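Local coordinates for putative redox protein (Lactobacillus casei, PDB 2QL8), which belongs to the OsmC/Ohr family and probably acts as a redox protein that reduces peroxides through reactive cysteines, at the interface of chains A and B. Coordinates in Å, arbitrary orientation; residue numbers count along the deposited sequence, not the author numbering. Chains: chain A/B, Putative redox protein.

Contacts 1 and 2 are two patches of one two-fold symmetric interface, their C-alpha centres about 17 Å apart, and each has a twin with the chains exchanged. Contact 1 rests on helix 122-127 of chain A, which meets the start of strand 91-102 of chain B; helix 48-70 is marginal there, adding A:Cys59. In contact 2 helix 48-70, with A:His75 and the start of strand 77-88, meets the end of strand 12-18 and the loop after it. The two patches fit the intertwined dimer typical of OsmC/Ohr proteins, although the structure alone does not prove it in solution.

Contact 1: the interface of chains A and B. Residues chain A 59, 120, 122-123, 125-126; chain B 91-94.
An aromatic ring set under a proline forms the tight part of this dimer contact, where carbon meets carbon directly; on the looser side, backbone groups of the two chains are held apart by water. B:Phe94 has 60 Å² of its surface hidden by chain A. Its CG lies anti to the carbonyl carbon (chi1 -66°), and one face of the ring receives A:Pro122, whose CB stands over it 3.6 Å from the centroid in a CH-pi contact shifted toward the rim. A:Val123 crosses the ring obliquely: its CG2 methyl, anti to the carbonyl carbon, reaches CE2 of B:Phe94 at 3.5 Å. A:Leu126 crosses B:Phe94 at about a right angle, and its CD2 comes 3.5 Å from the backbone O of B:Phe94. At the far tip of the ring, CZ faces the thiol SG of A:Cys59 at 4.2 Å, a looser touch that places the aromatic group beside a probable redox cysteine.

Carbon packing continues to B:Tyr92, whose CB lies 3.8 Å from A:Pro122 CG. The extended chain of A:Lys125 carries its terminal NZ to the carbonyl O of B:Tyr92 at 2.7 Å, approaching above the carbonyl plane with a C=O...N angle of 142°. The carboxylate of B:Glu91, OE1 4.9 Å from A:Lys125 NZ, may add mild electrostatic attraction. One water joins A:Arg120 O to B:Tyr92 N; another joins A:Pro122 O to B:Phe94 N, the latter 2.9 Å from the water. In the fold, the short helix 122-127 of chain A, just after helix 107-120, lies against the beginning of strand 91-102 of chain B, with A:Cys59 of helix 48-70 at the tip of the B:Phe94 ring.

Contact 2: the interface of chains A and B. Residues chain A 61, 65, 75, 77-78; chain B 18-22.
The backbone of chain B leaves strand 12-18 at B:Asn18, turns at B:Asp19 and is extended again at B:Glu20 and B:Glu21, which presents the carbonyl of B:Glu20 to chain A. In this OsmC/Ohr-family dimer the segment passes along helix 48-70 and the start of strand 77-88 of the partner. A:His75 has CG anti to its backbone N, and its imidazole meets the chain B backbone with its edge. NE2 donates to B:Glu20 O at 3.1 Å; the acceptor lies near the ring plane, but the donor stands 70° out of the carbonyl plane. CB of A:Glu65 lies 3.9 Å above one ring face, toward the rim. An alanine in place of A:His75 takes away the ring and its NE2, which would probably loosen the hold on B:Glu20 O and leave the A:Glu61 carboxylate less well fixed.

A:Glu61 bends at chi2 (76°), bringing its carboxylate toward NE2 of A:His75, whose hydrogen is shared: the branch to B:Glu20 O is the straighter, that to A:Glu61 OE2 weak and bent at 2.9 Å. OE2 also lies 3.3 Å from B:Glu20 O, and the shared hydrogen probably relieves the repulsion between these acceptors. The CG of A:Glu61 meets the amide of B:Asn18, carboxylate and amide planes 42° apart. That amide steadies its own loop: OD1 of B:Asn18 accepts the backbone N of B:Glu20 at 3.1 Å, nearly along the C=O axis. A:Glu65 reaches out extended, and its OE1 takes a weak, bent bond from B:Leu22 N at 2.9 Å. A water ties that same carboxylate oxygen to B:Glu20 O, and another links A:Gly77 O with B:Asp19 O. The methyl CB of A:Ala78 packs on CB of B:Asp19 at 3.6 Å.

Contact 1: the interface of chains A and B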
# COMPACT_ATOMS: atom_id res chain seq x y z
N CYS A 59 0.28 8.42 -4.38
CA CYS A 59 0.85 8.10 -5.68
C CYS A 59 0.01 8.69 -6.84
O CYS A 59 0.55 9.29 -7.80
CB CYS A 59 1.01 6.60 -5.86
SG CYS A 59 2.16 6.11 -7.14
N ARG A 120 -0.57 5.47 -15.48
CA ARG A 120 0.81 5.83 -15.13
C ARG A 120 1.20 5.58 -13.67
O ARG A 120 2.35 5.31 -13.37
CB ARG A 120 1.10 7.29 -15.49
CG ARG A 120 1.21 7.50 -17.00
CD ARG A 120 1.21 8.96 -17.42
NE ARG A 120 2.35 9.71 -16.88
CZ ARG A 120 2.72 10.92 -17.33
NH1 ARG A 120 2.06 11.49 -18.33
NH2 ARG A 120 3.74 11.56 -16.82
N PRO A 122 2.25 4.11 -10.40
CA PRO A 122 2.72 2.76 -10.03
C PRO A 122 1.80 1.91 -9.15
O PRO A 122 1.69 0.71 -9.38
CB PRO A 122 4.07 3.05 -9.37
CG PRO A 122 4.56 4.28 -10.12
CD PRO A 122 3.33 5.13 -10.31
N VAL A 123 1.17 2.52 -8.16
CA VAL A 123 0.34 1.72 -7.25
C VAL A 123 -0.92 1.27 -8.00
O VAL A 123 -1.37 0.14 -7.86
CB VAL A 123 0.04 2.44 -5.91
CG1 VAL A 123 -0.85 1.53 -5.00
CG2 VAL A 123 1.35 2.84 -5.18
N LYS A 125 -1.08 0.66 -11.15
CA LYS A 125 -0.68 -0.44 -12.00
C LYS A 125 -0.57 -1.76 -11.22
O LYS A 125 -0.94 -2.82 -11.73
CB LYS A 125 0.66 -0.13 -12.67
CG LYS A 125 0.62 0.95 -13.70
CD LYS A 125 2.12 1.05 -14.25
CE LYS A 125 2.41 2.23 -14.91
NZ LYS A 125 3.75 2.13 -15.50
N LEU A 126 -0.08 -1.72 -9.97
CA LEU A 126 0.01 -2.95 -9.16
C LEU A 126 -1.37 -3.54 -8.89
O LEU A 126 -1.48 -4.74 -8.77
CB LEU A 126 0.67 -2.67 -7.81
CG LEU A 126 2.17 -2.35 -7.86
CD1 LEU A 126 2.66 -1.98 -6.42
CD2 LEU A 126 3.03 -3.44 -8.49
N GLU B 91 6.50 5.89 -17.40
CA GLU B 91 6.88 4.47 -17.49
C GLU B 91 7.46 4.06 -16.13
O GLU B 91 8.46 3.36 -16.05
CB GLU B 91 7.95 4.25 -18.58
CG GLU B 91 7.45 4.49 -19.99
CD GLU B 91 6.46 3.46 -20.49
OE1 GLU B 91 6.16 2.46 -19.78
OE2 GLU B 91 5.98 3.65 -21.64
N TYR B 92 6.82 4.47 -15.05
CA TYR B 92 7.29 4.12 -13.70
C TYR B 92 6.54 2.93 -13.14
O TYR B 92 5.35 2.71 -13.43
CB TYR B 92 7.13 5.30 -12.75
CG TYR B 92 8.04 6.46 -13.04
CD1 TYR B 92 9.41 6.32 -12.95
CD2 TYR B 92 7.53 7.71 -13.32
CE1 TYR B 92 10.27 7.38 -13.20
CE2 TYR B 92 8.37 8.79 -13.55
CZ TYR B 92 9.75 8.63 -13.46
OH TYR B 92 10.65 9.68 -13.73
N GLN B 93 7.28 2.14 -12.36
CA GLN B 93 6.69 0.98 -11.67
C GLN B 93 7.28 0.84 -10.28
O GLN B 93 8.34 1.40 -9.96
CB GLN B 93 6.96 -0.31 -12.41
CG GLN B 93 6.44 -0.39 -13.84
CD GLN B 93 6.67 -1.74 -14.44
OE1 GLN B 93 6.03 -2.71 -14.02
NE2 GLN B 93 7.66 -1.84 -15.36
N PHE B 94 6.55 0.11 -9.44
CA PHE B 94 7.11 -0.35 -8.17
C PHE B 94 7.28 -1.86 -8.24
O PHE B 94 6.44 -2.56 -8.81
CB PHE B 94 6.22 -0.08 -6.95
CG PHE B 94 6.01 1.39 -6.61
CD1 PHE B 94 6.72 2.43 -7.18
CD2 PHE B 94 5.06 1.71 -5.62
CE1 PHE B 94 6.47 3.73 -6.80
CE2 PHE B 94 4.80 2.99 -5.26
CZ PHE B 94 5.52 4.02 -5.85
O HOH W 1 3.94 -0.47 -10.67
O HOH W 2 4.43 6.08 -15.00

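Contact 2: the interface of chains A and B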
# COMPACT_ATOMS: atom_id res chain seq x y z
N GLU A 61 -1.98 11.25 -6.63
CA GLU A 61 -1.87 12.70 -6.54
C GLU A 61 -0.55 13.19 -7.17
O GLU A 61 -0.51 14.19 -7.90
CB GLU A 61 -2.04 13.17 -5.09
CG GLU A 61 -1.95 14.71 -4.89
CD GLU A 61 -3.18 15.48 -5.33
OE1 GLU A 61 -3.99 14.95 -6.13
OE2 GLU A 61 -3.29 16.66 -4.85
N GLU A 65 -0.17 15.51 -10.46
CA GLU A 65 0.64 16.74 -10.46
C GLU A 65 1.58 16.75 -11.67
O GLU A 65 1.74 17.78 -12.35
CB GLU A 65 1.39 16.90 -9.13
CG GLU A 65 2.15 18.20 -9.07
CD GLU A 65 2.70 18.54 -7.69
OE1 GLU A 65 2.68 17.69 -6.80
OE2 GLU A 65 3.18 19.70 -7.52
N HIS A 75 -1.33 23.10 -9.91
CA HIS A 75 -1.80 21.88 -9.23
C HIS A 75 -3.11 22.19 -8.51
O HIS A 75 -3.13 22.94 -7.52
CB HIS A 75 -0.74 21.39 -8.24
CG HIS A 75 -1.13 20.14 -7.52
ND1 HIS A 75 -1.75 19.07 -8.15
CD2 HIS A 75 -0.97 19.77 -6.23
CE1 HIS A 75 -1.94 18.10 -7.27
NE2 HIS A 75 -1.47 18.51 -6.10
N GLY A 77 -5.48 19.35 -8.33
CA GLY A 77 -6.05 18.03 -8.19
C GLY A 77 -6.08 17.55 -6.74
O GLY A 77 -5.32 18.04 -5.91
N ALA A 78 -6.97 16.60 -6.46
CA ALA A 78 -7.06 15.93 -5.16
C ALA A 78 -7.52 14.52 -5.40
O ALA A 78 -8.29 14.23 -6.34
CB ALA A 78 -7.99 16.67 -4.22
N ASN B 18 -5.18 12.67 -0.32
CA ASN B 18 -4.02 13.51 -0.59
C ASN B 18 -4.46 14.62 -1.54
O ASN B 18 -4.84 14.37 -2.68
CB ASN B 18 -2.82 12.73 -1.16
CG ASN B 18 -1.53 13.55 -1.14
OD1 ASN B 18 -1.56 14.77 -1.42
ND2 ASN B 18 -0.40 12.92 -0.81
N ASP B 19 -4.48 15.83 -0.99
CA ASP B 19 -4.89 17.03 -1.76
C ASP B 19 -3.79 18.12 -1.83
O ASP B 19 -4.08 19.27 -2.16
CB ASP B 19 -6.24 17.57 -1.24
CG ASP B 19 -6.18 18.05 0.18
OD1 ASP B 19 -5.07 18.27 0.73
OD2 ASP B 19 -7.28 18.23 0.78
N GLU B 20 -2.52 17.74 -1.64
CA GLU B 20 -1.39 18.65 -1.58
C GLU B 20 -0.35 18.40 -2.68
O GLU B 20 -0.42 17.41 -3.45
CB GLU B 20 -0.76 18.61 -0.18
CG GLU B 20 -1.72 19.12 0.91
CD GLU B 20 -1.13 19.03 2.31
OE1 GLU B 20 0.07 19.31 2.49
OE2 GLU B 20 -1.88 18.64 3.22
N GLU B 21 0.61 19.32 -2.75
CA GLU B 21 1.78 19.21 -3.58
C GLU B 21 2.63 18.02 -3.18
O GLU B 21 2.48 17.45 -2.09
CB GLU B 21 2.65 20.49 -3.43
CG GLU B 21 2.10 21.73 -4.10
CD GLU B 21 2.95 22.97 -3.79
N LEU B 22 3.57 17.67 -4.04
CA LEU B 22 4.46 16.52 -3.81
C LEU B 22 5.14 16.60 -2.43
O LEU B 22 5.25 15.60 -1.70
CB LEU B 22 5.51 16.46 -4.92
CG LEU B 22 6.44 15.24 -5.04
CD1 LEU B 22 5.67 13.89 -5.08
CD2 LEU B 22 7.34 15.43 -6.30
O HOH W 3 1.18 15.71 -5.14
O HOH W 4 -4.42 20.47 -4.82